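Local atomic coordinates of glucose-6-phosphate isomerase (Plasmodium falciparum, PDB entry 3QKI), a protein that probably catalyses the interconversion of alpha-D-glucose 6-phosphate and beta-D-fructose 6-phosphate, the second step of glycolysis, and is built as a dimer. Residues Y29-T34 and L78-E83; A115-I120 and D342-F347; Y191-E196 and N210-D215; R221-A224 and D230-R233; R565-D570 and Y581-S586. All coordinates share one frame; numbering follows the deposited sequence.

Interactions 3 and 4 follow each other in the chain, on helix 179-197 and strand 219-223. Their centres lie about 24 Å apart. Both touch the second subunit, as does interaction 5, centred about 28 Å from interaction 4. Interaction 4 comes nearest to the fructose 6-phosphate site, which is without that ligand in this chain: the side chain of Ala-224 is about 8 Å from that of Ser-177. Asn-566 of interaction 5 lies about 12 Å, side chain to side chain, from Lys-558 of this site. Interactions 1, 2 and 3 lie away from the annotated sites; the centres of 1 and 2 are about 30 Å apart. Interactions 3 and 4 fall between the segments of interaction 2 in sequence.

Interaction 1 of 5, residues Y29-T34 and L78-E83; sequences YKELVT and LNKLVE
Leu-32 and Lys-80 meet where helices 27-39 and 75-87 pack as a nearly antiparallel pair. The axes of the two short segments approach to 9.6 Å at an angle of 159°. The tight side is apolar. Leu-32 CD1 lies 3.7 Å from Leu-81 CD2, and these two leucine side chains run at about a right angle to each other. CG of Leu-32 also rests against the aliphatic part of Lys-80, 3.8 Å from Lys-80 CG. Phe-370 touches Leu-32 and Tyr-366 touches Leu-81, both from helix 356-371, and they continue this apolar layer.

The other side is polar and partly open to solvent. Lys-80 starts with CG anti to the backbone N (chi1 -174°), then bends at chi2 and chi3. This folds the chain past Leu-32 and brings NZ up to Glu-31. The ammonium is shared by two carboxylates. NZ forms a salt bridge of 2.8 Å to Glu-31 OE1 across the contact. It makes a second within its own helix, to Glu-83 OE1. Both oxygens are met from above their carboxylate planes. The lysine charge probably offsets the repulsion between the two glutamates. Lys-27 pairs with the other oxygen of Glu-31. A water sits at this margin, donating to Glu-31 OE2 at 2.8 Å and accepting a weak bond from Lys-80 NZ at 3.3 Å.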
# COMPACT_ATOMS: atom_id res chain seq x y z
N TYR A 29 11.45 32.08 -6.78
CA TYR A 29 10.59 31.11 -7.44
C TYR A 29 10.66 31.33 -8.97
O TYR A 29 10.79 30.37 -9.75
CB TYR A 29 9.13 31.23 -6.95
CG TYR A 29 8.20 30.14 -7.46
CD1 TYR A 29 7.65 30.21 -8.74
CD2 TYR A 29 7.82 29.07 -6.64
CE1 TYR A 29 6.79 29.22 -9.21
CE2 TYR A 29 6.99 28.06 -7.12
CZ TYR A 29 6.48 28.13 -8.41
OH TYR A 29 5.62 27.18 -8.91
N LYS A 30 10.54 32.60 -9.40
CA LYS A 30 10.60 32.98 -10.80
C LYS A 30 11.98 32.57 -11.39
O LYS A 30 12.03 32.07 -12.51
CB LYS A 30 10.33 34.48 -10.97
CG LYS A 30 8.85 34.83 -10.87
CD LYS A 30 8.66 36.32 -10.69
CE LYS A 30 7.19 36.70 -10.72
NZ LYS A 30 6.98 38.12 -10.31
N GLU A 31 13.06 32.65 -10.59
CA GLU A 31 14.40 32.25 -10.99
C GLU A 31 14.49 30.72 -11.13
O GLU A 31 15.08 30.24 -12.10
CB GLU A 31 15.47 32.80 -10.03
CG GLU A 31 15.60 34.31 -10.10
CD GLU A 31 16.53 34.97 -9.11
OE1 GLU A 31 16.75 34.41 -8.01
OE2 GLU A 31 17.03 36.08 -9.42
N LEU A 32 13.86 29.97 -10.20
CA LEU A 32 13.81 28.50 -10.25
C LEU A 32 13.06 28.01 -11.50
O LEU A 32 13.47 27.02 -12.08
CB LEU A 32 13.22 27.92 -8.96
CG LEU A 32 14.17 27.88 -7.77
CD1 LEU A 32 13.42 27.81 -6.46
CD2 LEU A 32 15.17 26.77 -7.90
N VAL A 33 12.02 28.74 -11.96
CA VAL A 33 11.29 28.41 -13.19
C VAL A 33 12.28 28.37 -14.38
O VAL A 33 12.28 27.40 -15.15
CB VAL A 33 10.12 29.41 -13.47
CG1 VAL A 33 9.48 29.15 -14.83
CG2 VAL A 33 9.07 29.37 -12.38
N THR A 34 13.15 29.38 -14.49
CA THR A 34 14.13 29.44 -15.58
C THR A 34 15.30 28.49 -15.40
O THR A 34 15.69 27.85 -16.37
CB THR A 34 14.47 30.88 -16.00
OG1 THR A 34 15.34 31.45 -15.04
CG2 THR A 34 13.24 31.74 -16.26
N LEU A 78 20.57 24.10 -6.38
CA LEU A 78 20.22 23.77 -5.00
C LEU A 78 20.41 25.01 -4.12
O LEU A 78 19.61 25.23 -3.22
CB LEU A 78 21.01 22.56 -4.48
CG LEU A 78 20.59 22.01 -3.10
CD1 LEU A 78 19.12 21.65 -3.06
CD2 LEU A 78 21.46 20.84 -2.69
N ASN A 79 21.44 25.84 -4.40
CA ASN A 79 21.66 27.09 -3.66
C ASN A 79 20.50 28.03 -3.86
O ASN A 79 20.09 28.70 -2.90
CB ASN A 79 22.99 27.74 -4.05
CG ASN A 79 24.21 26.99 -3.55
OD1 ASN A 79 24.12 26.08 -2.71
ND2 ASN A 79 25.37 27.32 -4.08
N LYS A 80 19.90 28.04 -5.07
CA LYS A 80 18.73 28.88 -5.34
C LYS A 80 17.52 28.37 -4.56
O LYS A 80 16.73 29.19 -4.08
CB LYS A 80 18.43 28.97 -6.84
CG LYS A 80 17.30 29.95 -7.21
CD LYS A 80 17.63 31.40 -6.86
CE LYS A 80 18.92 31.94 -7.47
NZ LYS A 80 19.15 33.34 -7.07
N LEU A 81 17.39 27.02 -4.41
CA LEU A 81 16.31 26.44 -3.61
C LEU A 81 16.45 26.91 -2.15
O LEU A 81 15.45 27.24 -1.53
CB LEU A 81 16.32 24.89 -3.71
CG LEU A 81 15.62 24.32 -4.95
CD1 LEU A 81 15.99 22.87 -5.16
CD2 LEU A 81 14.11 24.48 -4.88
N VAL A 82 17.70 27.00 -1.64
CA VAL A 82 18.00 27.51 -0.29
C VAL A 82 17.62 29.00 -0.19
O VAL A 82 17.04 29.41 0.82
CB VAL A 82 19.45 27.20 0.15
CG1 VAL A 82 19.80 27.90 1.47
CG2 VAL A 82 19.65 25.69 0.25
N GLU A 83 17.85 29.78 -1.27
CA GLU A 83 17.45 31.19 -1.31
C GLU A 83 15.93 31.29 -1.26
O GLU A 83 15.41 32.21 -0.63
CB GLU A 83 17.98 31.91 -2.55
CG GLU A 83 19.46 32.23 -2.44
CD GLU A 83 20.02 32.89 -3.69
OE1 GLU A 83 19.27 33.65 -4.34
OE2 GLU A 83 21.20 32.64 -4.01
O HOH W 1 19.64 36.29 -8.44

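Interaction 2 of 5, residues A115-I120 and D342-F347; sequences ALRIPI and DMDEHF
Arg-117 grips the carboxylate of Asp-344 side-on with two nitrogens, one to each oxygen. NE donates to Asp-344 OD2 at 2.7 Å. NH2 of Arg-117 donates to Asp-344 OD1 at 2.9 Å, and this bond is nearly straight, with an N-H...O angle of 175°. Both oxygens use their syn lone pairs. The guanidinium and carboxylate planes are only 20° apart, so the two groups form an almost flat bidentate salt bridge. CG of Arg-117 also comes to 3.3 Å from OD2 of Asp-344.

The arginine reaches this place by a bent chain. CG stands between the backbone N and the carbonyl carbon (chi1 49°), and the chain bends at chi2. The bridge ties the loop that holds residues 115-120 to helix 330-349, and both charged residues are buried.

A second shell holds each partner. Glu-534 forms a further salt bridge with NH2 of Arg-117, and Thr-316 takes a hydrogen bond from NH1. On the acid, OD1 of Asp-344 is hydrogen-bonded to Ser-531. Ser-531 and Glu-534 both belong to helix 523-543, which brings a third part of the fold to the ion pair.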
# COMPACT_ATOMS: atom_id res chain seq x y z
N ALA A 115 7.73 18.62 21.42
CA ALA A 115 7.86 18.68 22.89
C ALA A 115 7.73 17.29 23.52
O ALA A 115 8.29 17.06 24.60
CB ALA A 115 6.80 19.62 23.48
N LEU A 116 7.03 16.35 22.83
CA LEU A 116 6.80 14.98 23.30
C LEU A 116 8.09 14.19 23.55
O LEU A 116 8.11 13.28 24.38
CB LEU A 116 5.91 14.20 22.33
CG LEU A 116 4.49 14.75 22.14
CD1 LEU A 116 3.83 14.13 20.92
CD2 LEU A 116 3.65 14.59 23.40
N ARG A 117 9.13 14.51 22.81
CA ARG A 117 10.39 13.78 22.91
C ARG A 117 11.55 14.57 23.54
O ARG A 117 12.67 14.08 23.51
CB ARG A 117 10.77 13.17 21.55
CG ARG A 117 10.69 14.16 20.40
CD ARG A 117 9.43 13.97 19.56
NE ARG A 117 9.70 14.49 18.23
CZ ARG A 117 8.91 14.36 17.17
NH1 ARG A 117 7.75 13.72 17.28
NH2 ARG A 117 9.28 14.85 16.00
N ILE A 118 11.29 15.75 24.14
CA ILE A 118 12.35 16.49 24.84
C ILE A 118 12.67 15.65 26.12
O ILE A 118 11.74 15.26 26.83
CB ILE A 118 11.93 17.96 25.16
CG1 ILE A 118 11.77 18.77 23.87
CG2 ILE A 118 12.94 18.63 26.13
CD1 ILE A 118 11.07 20.16 24.04
N PRO A 119 13.95 15.25 26.34
CA PRO A 119 14.26 14.41 27.53
C PRO A 119 14.14 15.18 28.84
O PRO A 119 14.19 16.41 28.84
CB PRO A 119 15.69 13.92 27.26
CG PRO A 119 16.29 14.95 26.38
CD PRO A 119 15.18 15.60 25.59
N ILE A 120 13.95 14.45 29.94
CA ILE A 120 13.77 14.97 31.30
C ILE A 120 14.84 15.98 31.74
O ILE A 120 14.50 16.97 32.37
CB ILE A 120 13.50 13.83 32.34
CG1 ILE A 120 12.92 14.38 33.66
CG2 ILE A 120 14.74 12.97 32.59
CD1 ILE A 120 11.49 14.42 33.74
N ASP A 342 16.95 14.16 18.71
CA ASP A 342 18.20 14.55 18.04
C ASP A 342 17.97 15.03 16.61
O ASP A 342 18.60 16.00 16.20
CB ASP A 342 19.24 13.42 18.10
CG ASP A 342 19.84 13.25 19.49
OD1 ASP A 342 19.65 14.16 20.34
OD2 ASP A 342 20.48 12.21 19.72
N MET A 343 17.03 14.40 15.89
CA MET A 343 16.67 14.87 14.54
C MET A 343 15.89 16.21 14.63
O MET A 343 16.12 17.08 13.80
CB MET A 343 15.89 13.79 13.77
CG MET A 343 15.48 14.21 12.34
SD MET A 343 16.86 14.70 11.26
CE MET A 343 17.56 13.13 10.96
N ASP A 344 15.00 16.39 15.65
CA ASP A 344 14.28 17.65 15.87
C ASP A 344 15.29 18.80 16.05
O ASP A 344 15.13 19.86 15.43
CB ASP A 344 13.39 17.60 17.11
CG ASP A 344 12.16 16.71 17.01
OD1 ASP A 344 11.81 16.30 15.88
OD2 ASP A 344 11.60 16.36 18.07
N GLU A 345 16.33 18.58 16.89
CA GLU A 345 17.39 19.57 17.18
C GLU A 345 18.16 19.95 15.93
O GLU A 345 18.46 21.13 15.71
CB GLU A 345 18.33 19.07 18.28
CG GLU A 345 17.67 19.00 19.65
CD GLU A 345 17.56 20.34 20.36
OE1 GLU A 345 18.62 20.90 20.72
OE2 GLU A 345 16.42 20.81 20.58
N HIS A 346 18.44 18.95 15.07
CA HIS A 346 19.12 19.16 13.80
C HIS A 346 18.22 20.02 12.90
O HIS A 346 18.68 21.03 12.34
CB HIS A 346 19.40 17.80 13.11
CG HIS A 346 19.88 17.94 11.71
ND1 HIS A 346 21.19 18.31 11.43
CD2 HIS A 346 19.21 17.79 10.54
CE1 HIS A 346 21.28 18.36 10.11
NE2 HIS A 346 20.11 18.06 9.53
N PHE A 347 16.94 19.65 12.79
CA PHE A 347 15.98 20.38 11.98
C PHE A 347 15.88 21.87 12.40
O PHE A 347 15.87 22.77 11.55
CB PHE A 347 14.60 19.71 12.08
CG PHE A 347 13.46 20.39 11.36
CD1 PHE A 347 13.61 20.86 10.06
CD2 PHE A 347 12.20 20.44 11.93
CE1 PHE A 347 12.55 21.45 9.38
CE2 PHE A 347 11.12 20.99 11.23
CZ PHE A 347 11.28 21.45 9.95

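Interaction 3 of 5, residues Y191-E196 and N210-D215; sequences YYYNME and NNYDQD
OD1 of Asn-194 is gripped by two donors from segment 210-215. CG of Asn-194 lies anti to the carbonyl carbon (chi1 -59°), which turns OD1 toward this loop. The shorter bond comes from Tyr-212 OH, at 2.6 Å from Asn-194 OD1. This hydroxyl approaches tilted 26° from the carbonyl plane of the amide. Asn-210 ND2 also donates to Asn-194 OD1, at 3.1 Å, but the bond is weak because its N-H...O angle is only 126°. The stronger partner of Asn-210 ND2 is Asn-200. Asn-194 ND2 in turn donates to the carbonyl of His-452, so both ends of the Asn-194 amide are bound and its rotation is probably fixed.

Next to this polar group, the Tyr-193 side chain packs against the Tyr-212 ring at its edge. CB of Tyr-193 is 3.5 Å from Tyr-212 CE1. The two rings meet obliquely, with centroids 5.6 Å apart.

The contact fastens the loop that leads to strand 219-223 onto the C-terminal part of helix 179-197, where the helix has a wider pi-type turn at residues 192-196. The loop carries an Asx turn of its own: the backbone N of Asp-213 donates to Asn-211 OD1 at 3.0 Å. The contact lies at the dimer interface, and Gln-236 of the second subunit packs on both Tyr-193 and Tyr-212.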
# COMPACT_ATOMS: atom_id res chain seq x y z
N TYR A 191 13.82 -6.62 15.75
CA TYR A 191 15.06 -6.15 16.39
C TYR A 191 14.97 -6.53 17.88
O TYR A 191 15.90 -7.09 18.45
CB TYR A 191 15.24 -4.65 16.21
CG TYR A 191 16.48 -4.12 16.87
CD1 TYR A 191 16.43 -3.56 18.14
CD2 TYR A 191 17.72 -4.21 16.25
CE1 TYR A 191 17.58 -3.10 18.78
CE2 TYR A 191 18.89 -3.77 16.88
CZ TYR A 191 18.81 -3.22 18.15
OH TYR A 191 19.94 -2.76 18.78
N TYR A 192 13.79 -6.29 18.48
CA TYR A 192 13.53 -6.63 19.85
C TYR A 192 13.61 -8.17 20.08
O TYR A 192 14.34 -8.62 20.96
CB TYR A 192 12.18 -6.04 20.24
CG TYR A 192 11.60 -6.58 21.53
CD1 TYR A 192 12.12 -6.22 22.77
CD2 TYR A 192 10.50 -7.43 21.50
CE1 TYR A 192 11.56 -6.69 23.96
CE2 TYR A 192 9.94 -7.92 22.68
CZ TYR A 192 10.47 -7.54 23.90
OH TYR A 192 9.90 -8.03 25.04
N TYR A 193 12.93 -8.99 19.25
CA TYR A 193 12.98 -10.46 19.43
C TYR A 193 14.37 -11.05 19.24
O TYR A 193 14.77 -11.92 20.00
CB TYR A 193 12.07 -11.22 18.48
CG TYR A 193 10.62 -10.82 18.40
CD1 TYR A 193 9.92 -10.44 19.55
CD2 TYR A 193 9.90 -10.97 17.22
CE1 TYR A 193 8.58 -10.07 19.48
CE2 TYR A 193 8.55 -10.67 17.15
CZ TYR A 193 7.89 -10.20 18.27
OH TYR A 193 6.54 -9.92 18.17
N ASN A 194 15.07 -10.62 18.18
CA ASN A 194 16.34 -11.19 17.76
C ASN A 194 17.54 -10.69 18.55
O ASN A 194 18.34 -11.51 19.01
CB ASN A 194 16.56 -11.01 16.24
CG ASN A 194 15.48 -11.65 15.41
OD1 ASN A 194 14.66 -12.44 15.90
ND2 ASN A 194 15.45 -11.34 14.12
N MET A 195 17.69 -9.35 18.65
CA MET A 195 18.81 -8.70 19.33
C MET A 195 18.65 -8.67 20.84
O MET A 195 19.64 -8.81 21.55
CB MET A 195 19.05 -7.29 18.75
CG MET A 195 20.05 -7.27 17.60
SD MET A 195 19.78 -8.47 16.27
CE MET A 195 18.62 -7.68 15.32
N GLU A 196 17.44 -8.46 21.33
CA GLU A 196 17.20 -8.41 22.76
C GLU A 196 16.80 -9.77 23.37
O GLU A 196 17.57 -10.31 24.16
CB GLU A 196 16.19 -7.31 23.13
CG GLU A 196 15.94 -7.20 24.62
CD GLU A 196 15.24 -5.95 25.11
OE1 GLU A 196 15.28 -4.90 24.42
OE2 GLU A 196 14.67 -6.02 26.22
N ASN A 210 16.12 -19.24 16.97
CA ASN A 210 15.52 -18.15 17.76
C ASN A 210 14.15 -18.57 18.23
O ASN A 210 13.38 -19.20 17.48
CB ASN A 210 15.40 -16.86 16.94
CG ASN A 210 16.66 -16.04 16.88
OD1 ASN A 210 17.71 -16.38 17.41
ND2 ASN A 210 16.56 -14.89 16.24
N ASN A 211 13.85 -18.27 19.49
CA ASN A 211 12.58 -18.61 20.12
C ASN A 211 11.66 -17.38 20.11
O ASN A 211 12.07 -16.29 20.50
CB ASN A 211 12.83 -19.10 21.55
CG ASN A 211 11.64 -19.82 22.11
OD1 ASN A 211 10.60 -19.23 22.41
ND2 ASN A 211 11.75 -21.13 22.22
N TYR A 212 10.41 -17.59 19.65
CA TYR A 212 9.39 -16.54 19.56
C TYR A 212 8.18 -16.80 20.48
O TYR A 212 7.23 -16.02 20.48
CB TYR A 212 9.00 -16.26 18.08
CG TYR A 212 10.19 -15.81 17.24
CD1 TYR A 212 10.63 -14.48 17.27
CD2 TYR A 212 10.90 -16.71 16.45
CE1 TYR A 212 11.74 -14.07 16.53
CE2 TYR A 212 12.02 -16.31 15.72
CZ TYR A 212 12.45 -14.99 15.78
OH TYR A 212 13.54 -14.58 15.06
N ASP A 213 8.23 -17.88 21.26
CA ASP A 213 7.17 -18.26 22.19
C ASP A 213 7.77 -18.20 23.59
O ASP A 213 8.14 -19.21 24.18
CB ASP A 213 6.57 -19.65 21.84
CG ASP A 213 5.44 -20.12 22.75
OD1 ASP A 213 4.79 -19.26 23.40
OD2 ASP A 213 5.19 -21.36 22.77
N GLN A 214 7.96 -17.00 24.07
CA GLN A 214 8.55 -16.75 25.37
C GLN A 214 7.91 -15.51 26.02
O GLN A 214 7.05 -14.86 25.41
CB GLN A 214 10.09 -16.64 25.27
CG GLN A 214 10.60 -15.54 24.34
CD GLN A 214 12.09 -15.46 24.39
OE1 GLN A 214 12.67 -15.00 25.37
NE2 GLN A 214 12.76 -15.89 23.33
N ASP A 215 8.28 -15.22 27.28
CA ASP A 215 7.77 -14.06 28.02
C ASP A 215 7.96 -12.78 27.24
O ASP A 215 8.97 -12.59 26.57
CB ASP A 215 8.55 -13.89 29.34
CG ASP A 215 8.16 -14.80 30.48
OD1 ASP A 215 8.85 -14.77 31.52
OD2 ASP A 215 7.15 -15.54 30.34

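Interaction 4 of 5, residues R221-A224 and D230-R233; sequences RFLA and DVNR
Strand 219-223 is an outermost strand, within this chain, of the parallel sheet of a sugar isomerase (SIS) domain, and the connection to helix 228-235 follows it. Asp-230 lies near the start of that helix. With CG roughly anti to its backbone N (chi1 -154°), the carboxylate is turned back toward the strand end, and OD1 of Asp-230 accepts from Ala-224 N at 3.0 Å. It also accepts from the backbone N of Asn-225. A water lies between the two segments, 2.8 Å from Phe-222 O and 3.0 Å from Asp-230 OD2.

Leu-223 packs beside the acid. Its CD1 lies 3.5 Å from the backbone C of Asp-230, and its CD2 is 4.0 Å from Val-231 CG2. Asn-260 and Ile-264 of helix 255-268 touch both Leu-223 and Val-231.

Two successive backbone N-H groups thus end on one buried carboxylate oxygen. This would hold the turn after the strand in shape and probably stabilise the negative charge of Asp-230.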
# COMPACT_ATOMS: atom_id res chain seq x y z
N ARG A 221 -2.31 -6.50 17.95
CA ARG A 221 -3.24 -6.38 16.82
C ARG A 221 -3.78 -4.95 16.74
O ARG A 221 -3.95 -4.29 17.78
CB ARG A 221 -4.41 -7.38 16.97
CG ARG A 221 -3.95 -8.82 17.21
CD ARG A 221 -4.09 -9.68 15.98
NE ARG A 221 -3.64 -11.06 16.18
CZ ARG A 221 -4.43 -12.12 16.32
NH1 ARG A 221 -5.75 -11.98 16.34
NH2 ARG A 221 -3.91 -13.34 16.42
N PHE A 222 -4.02 -4.45 15.52
CA PHE A 222 -4.56 -3.10 15.29
C PHE A 222 -5.96 -3.21 14.69
O PHE A 222 -6.13 -3.75 13.61
CB PHE A 222 -3.63 -2.26 14.41
CG PHE A 222 -2.29 -2.04 15.05
CD1 PHE A 222 -1.21 -2.89 14.78
CD2 PHE A 222 -2.09 -0.98 15.94
CE1 PHE A 222 0.02 -2.71 15.40
CE2 PHE A 222 -0.86 -0.80 16.57
CZ PHE A 222 0.20 -1.66 16.29
N LEU A 223 -6.97 -2.77 15.46
CA LEU A 223 -8.35 -2.81 15.02
C LEU A 223 -8.67 -1.39 14.59
O LEU A 223 -8.91 -0.50 15.43
CB LEU A 223 -9.29 -3.34 16.13
CG LEU A 223 -10.79 -3.29 15.84
CD1 LEU A 223 -11.12 -3.93 14.48
CD2 LEU A 223 -11.57 -3.93 16.96
N ALA A 224 -8.57 -1.16 13.27
CA ALA A 224 -8.71 0.16 12.68
C ALA A 224 -9.94 0.36 11.85
O ALA A 224 -10.57 1.41 11.94
CB ALA A 224 -7.46 0.51 11.88
N ASP A 230 -12.74 -6.65 10.27
CA ASP A 230 -11.54 -6.28 11.03
C ASP A 230 -11.63 -6.71 12.50
O ASP A 230 -10.62 -7.10 13.08
CB ASP A 230 -11.20 -4.79 10.85
CG ASP A 230 -9.71 -4.48 11.04
OD1 ASP A 230 -9.39 -3.29 11.33
OD2 ASP A 230 -8.86 -5.39 10.80
N VAL A 231 -12.83 -6.71 13.07
CA VAL A 231 -13.07 -7.25 14.43
C VAL A 231 -12.71 -8.76 14.38
O VAL A 231 -12.01 -9.28 15.27
CB VAL A 231 -14.53 -7.00 14.89
CG1 VAL A 231 -14.90 -7.80 16.16
CG2 VAL A 231 -14.78 -5.51 15.12
N ASN A 232 -13.15 -9.44 13.31
CA ASN A 232 -12.85 -10.85 13.11
C ASN A 232 -11.35 -11.11 13.09
O ASN A 232 -10.86 -12.04 13.76
CB ASN A 232 -13.51 -11.35 11.82
CG ASN A 232 -13.63 -12.85 11.73
OD1 ASN A 232 -13.32 -13.61 12.66
ND2 ASN A 232 -14.17 -13.31 10.63
N ARG A 233 -10.60 -10.28 12.36
CA ARG A 233 -9.13 -10.38 12.29
C ARG A 233 -8.51 -10.07 13.64
O ARG A 233 -7.59 -10.77 14.08
CB ARG A 233 -8.58 -9.42 11.22
CG ARG A 233 -8.89 -9.90 9.81
CD ARG A 233 -8.57 -8.91 8.74
NE ARG A 233 -8.80 -9.54 7.43
CZ ARG A 233 -7.86 -10.13 6.72
NH1 ARG A 233 -6.59 -10.05 7.10
NH2 ARG A 233 -8.17 -10.78 5.61
O HOH W 2 -7.52 -6.22 13.40

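Interaction 5 of 5, residues R565-D570 and Y581-S586; sequences RNYFND and YNFNES
The Tyr-567 ring carries the edge of Phe-583 over one face, with Phe-583 CE2 at 3.6 Å from Tyr-567 CG. Its own edge points at the face of Tyr-581, where Tyr-567 CD1 lies 3.7 Å from Tyr-581 CD2. Both pairs are T-shaped, Phe-583 with Tyr-567 at 74° and Tyr-567 with Tyr-581 at 71°. CB of Tyr-567 also sits over the Tyr-581 face as a CH-pi contact, 4.0 Å from the ring centroid. With CG anti to the backbone N (chi1 -175°), Tyr-567 turns its ring toward both partners.

At the edge of the Tyr-581 ring stands Asp-570. Tyr-581 OH donates to Asp-570 OD2 at 2.6 Å, approaching from above the carboxylate plane. The same oxygen is bonded by Ser-577. The hydroxyl also rests against Asn-566, 3.4 Å from its CB.

Tyr-581 meets both Tyr-567 and Asp-570, three positions apart on one helix face. Tyr-567, Tyr-581 and Phe-583 form an aromatic cluster that joins the chain leading into helix 585-595 to helix 555-573, near the C-terminus.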
# COMPACT_ATOMS: atom_id res chain seq x y z
N ARG A 565 -26.61 6.83 7.42
CA ARG A 565 -26.80 6.11 8.69
C ARG A 565 -28.27 6.17 9.14
O ARG A 565 -28.83 5.12 9.45
CB ARG A 565 -25.86 6.65 9.80
CG ARG A 565 -25.93 5.84 11.09
CD ARG A 565 -24.69 6.00 11.96
NE ARG A 565 -24.52 7.34 12.48
CZ ARG A 565 -23.35 7.91 12.75
NH1 ARG A 565 -22.22 7.25 12.53
NH2 ARG A 565 -23.31 9.14 13.23
N ASN A 566 -28.88 7.39 9.18
CA ASN A 566 -30.27 7.59 9.59
C ASN A 566 -31.25 6.91 8.66
O ASN A 566 -32.23 6.32 9.14
CB ASN A 566 -30.63 9.06 9.77
CG ASN A 566 -29.91 9.67 10.93
OD1 ASN A 566 -29.82 9.07 12.01
ND2 ASN A 566 -29.40 10.86 10.74
N TYR A 567 -30.95 6.94 7.34
CA TYR A 567 -31.74 6.29 6.31
C TYR A 567 -31.71 4.77 6.50
O TYR A 567 -32.75 4.13 6.42
CB TYR A 567 -31.28 6.68 4.91
CG TYR A 567 -32.17 6.10 3.83
CD1 TYR A 567 -33.48 6.55 3.66
CD2 TYR A 567 -31.71 5.08 3.00
CE1 TYR A 567 -34.32 5.99 2.70
CE2 TYR A 567 -32.54 4.52 2.02
CZ TYR A 567 -33.84 4.99 1.87
OH TYR A 567 -34.64 4.44 0.90
N PHE A 568 -30.50 4.20 6.75
CA PHE A 568 -30.33 2.78 7.03
C PHE A 568 -31.12 2.41 8.29
O PHE A 568 -31.85 1.41 8.29
CB PHE A 568 -28.83 2.45 7.22
CG PHE A 568 -28.04 2.33 5.93
CD1 PHE A 568 -26.68 2.11 5.96
CD2 PHE A 568 -28.69 2.37 4.69
CE1 PHE A 568 -25.95 1.99 4.78
CE2 PHE A 568 -27.96 2.26 3.50
CZ PHE A 568 -26.59 2.08 3.56
N ASN A 569 -31.00 3.23 9.35
CA ASN A 569 -31.74 3.00 10.59
C ASN A 569 -33.27 2.95 10.34
O ASN A 569 -33.91 1.96 10.72
CB ASN A 569 -31.34 4.05 11.64
CG ASN A 569 -32.10 3.94 12.94
OD1 ASN A 569 -32.40 2.86 13.45
ND2 ASN A 569 -32.42 5.07 13.52
N ASP A 570 -33.85 3.95 9.65
CA ASP A 570 -35.28 3.97 9.38
C ASP A 570 -35.72 2.82 8.49
O ASP A 570 -36.75 2.20 8.75
CB ASP A 570 -35.72 5.31 8.77
CG ASP A 570 -35.42 6.57 9.56
OD1 ASP A 570 -35.03 6.46 10.75
OD2 ASP A 570 -35.52 7.67 8.98
N TYR A 581 -34.79 13.03 3.70
CA TYR A 581 -33.73 12.57 2.78
C TYR A 581 -33.82 13.16 1.40
O TYR A 581 -34.92 13.24 0.85
CB TYR A 581 -33.65 11.03 2.72
CG TYR A 581 -33.60 10.42 4.11
CD1 TYR A 581 -32.43 10.48 4.87
CD2 TYR A 581 -34.74 9.91 4.72
CE1 TYR A 581 -32.40 10.01 6.18
CE2 TYR A 581 -34.72 9.44 6.03
CZ TYR A 581 -33.55 9.49 6.75
OH TYR A 581 -33.52 9.02 8.03
N ASN A 582 -32.67 13.60 0.85
CA ASN A 582 -32.60 14.14 -0.50
C ASN A 582 -31.41 13.55 -1.23
O ASN A 582 -30.37 14.21 -1.41
CB ASN A 582 -32.59 15.68 -0.51
CG ASN A 582 -33.12 16.25 -1.80
OD1 ASN A 582 -32.39 16.88 -2.57
ND2 ASN A 582 -34.41 16.03 -2.07
N PHE A 583 -31.52 12.27 -1.57
CA PHE A 583 -30.45 11.57 -2.27
C PHE A 583 -30.55 11.83 -3.75
O PHE A 583 -31.65 11.95 -4.28
CB PHE A 583 -30.52 10.06 -1.98
CG PHE A 583 -30.29 9.71 -0.53
CD1 PHE A 583 -29.13 10.10 0.13
CD2 PHE A 583 -31.26 9.02 0.19
CE1 PHE A 583 -28.93 9.78 1.47
CE2 PHE A 583 -31.05 8.68 1.52
CZ PHE A 583 -29.88 9.06 2.15
N ASN A 584 -29.40 11.89 -4.45
CA ASN A 584 -29.39 12.08 -5.89
C ASN A 584 -29.94 10.82 -6.59
O ASN A 584 -30.15 9.79 -5.94
CB ASN A 584 -28.00 12.51 -6.38
CG ASN A 584 -26.95 11.42 -6.31
OD1 ASN A 584 -27.11 10.31 -6.83
ND2 ASN A 584 -25.84 11.71 -5.65
N GLU A 585 -30.19 10.91 -7.90
CA GLU A 585 -30.76 9.80 -8.66
C GLU A 585 -29.94 8.51 -8.66
O GLU A 585 -30.52 7.42 -8.61
CB GLU A 585 -31.14 10.23 -10.07
CG GLU A 585 -32.20 11.32 -10.11
CD GLU A 585 -33.50 11.06 -9.39
OE1 GLU A 585 -34.02 9.92 -9.44
OE2 GLU A 585 -34.01 12.00 -8.75
N SER A 586 -28.59 8.61 -8.67
CA SER A 586 -27.76 7.40 -8.66
C SER A 586 -27.77 6.73 -7.31
O SER A 586 -27.93 5.50 -7.24
CB SER A 586 -26.32 7.72 -9.06
OG SER A 586 -26.32 8.23 -10.37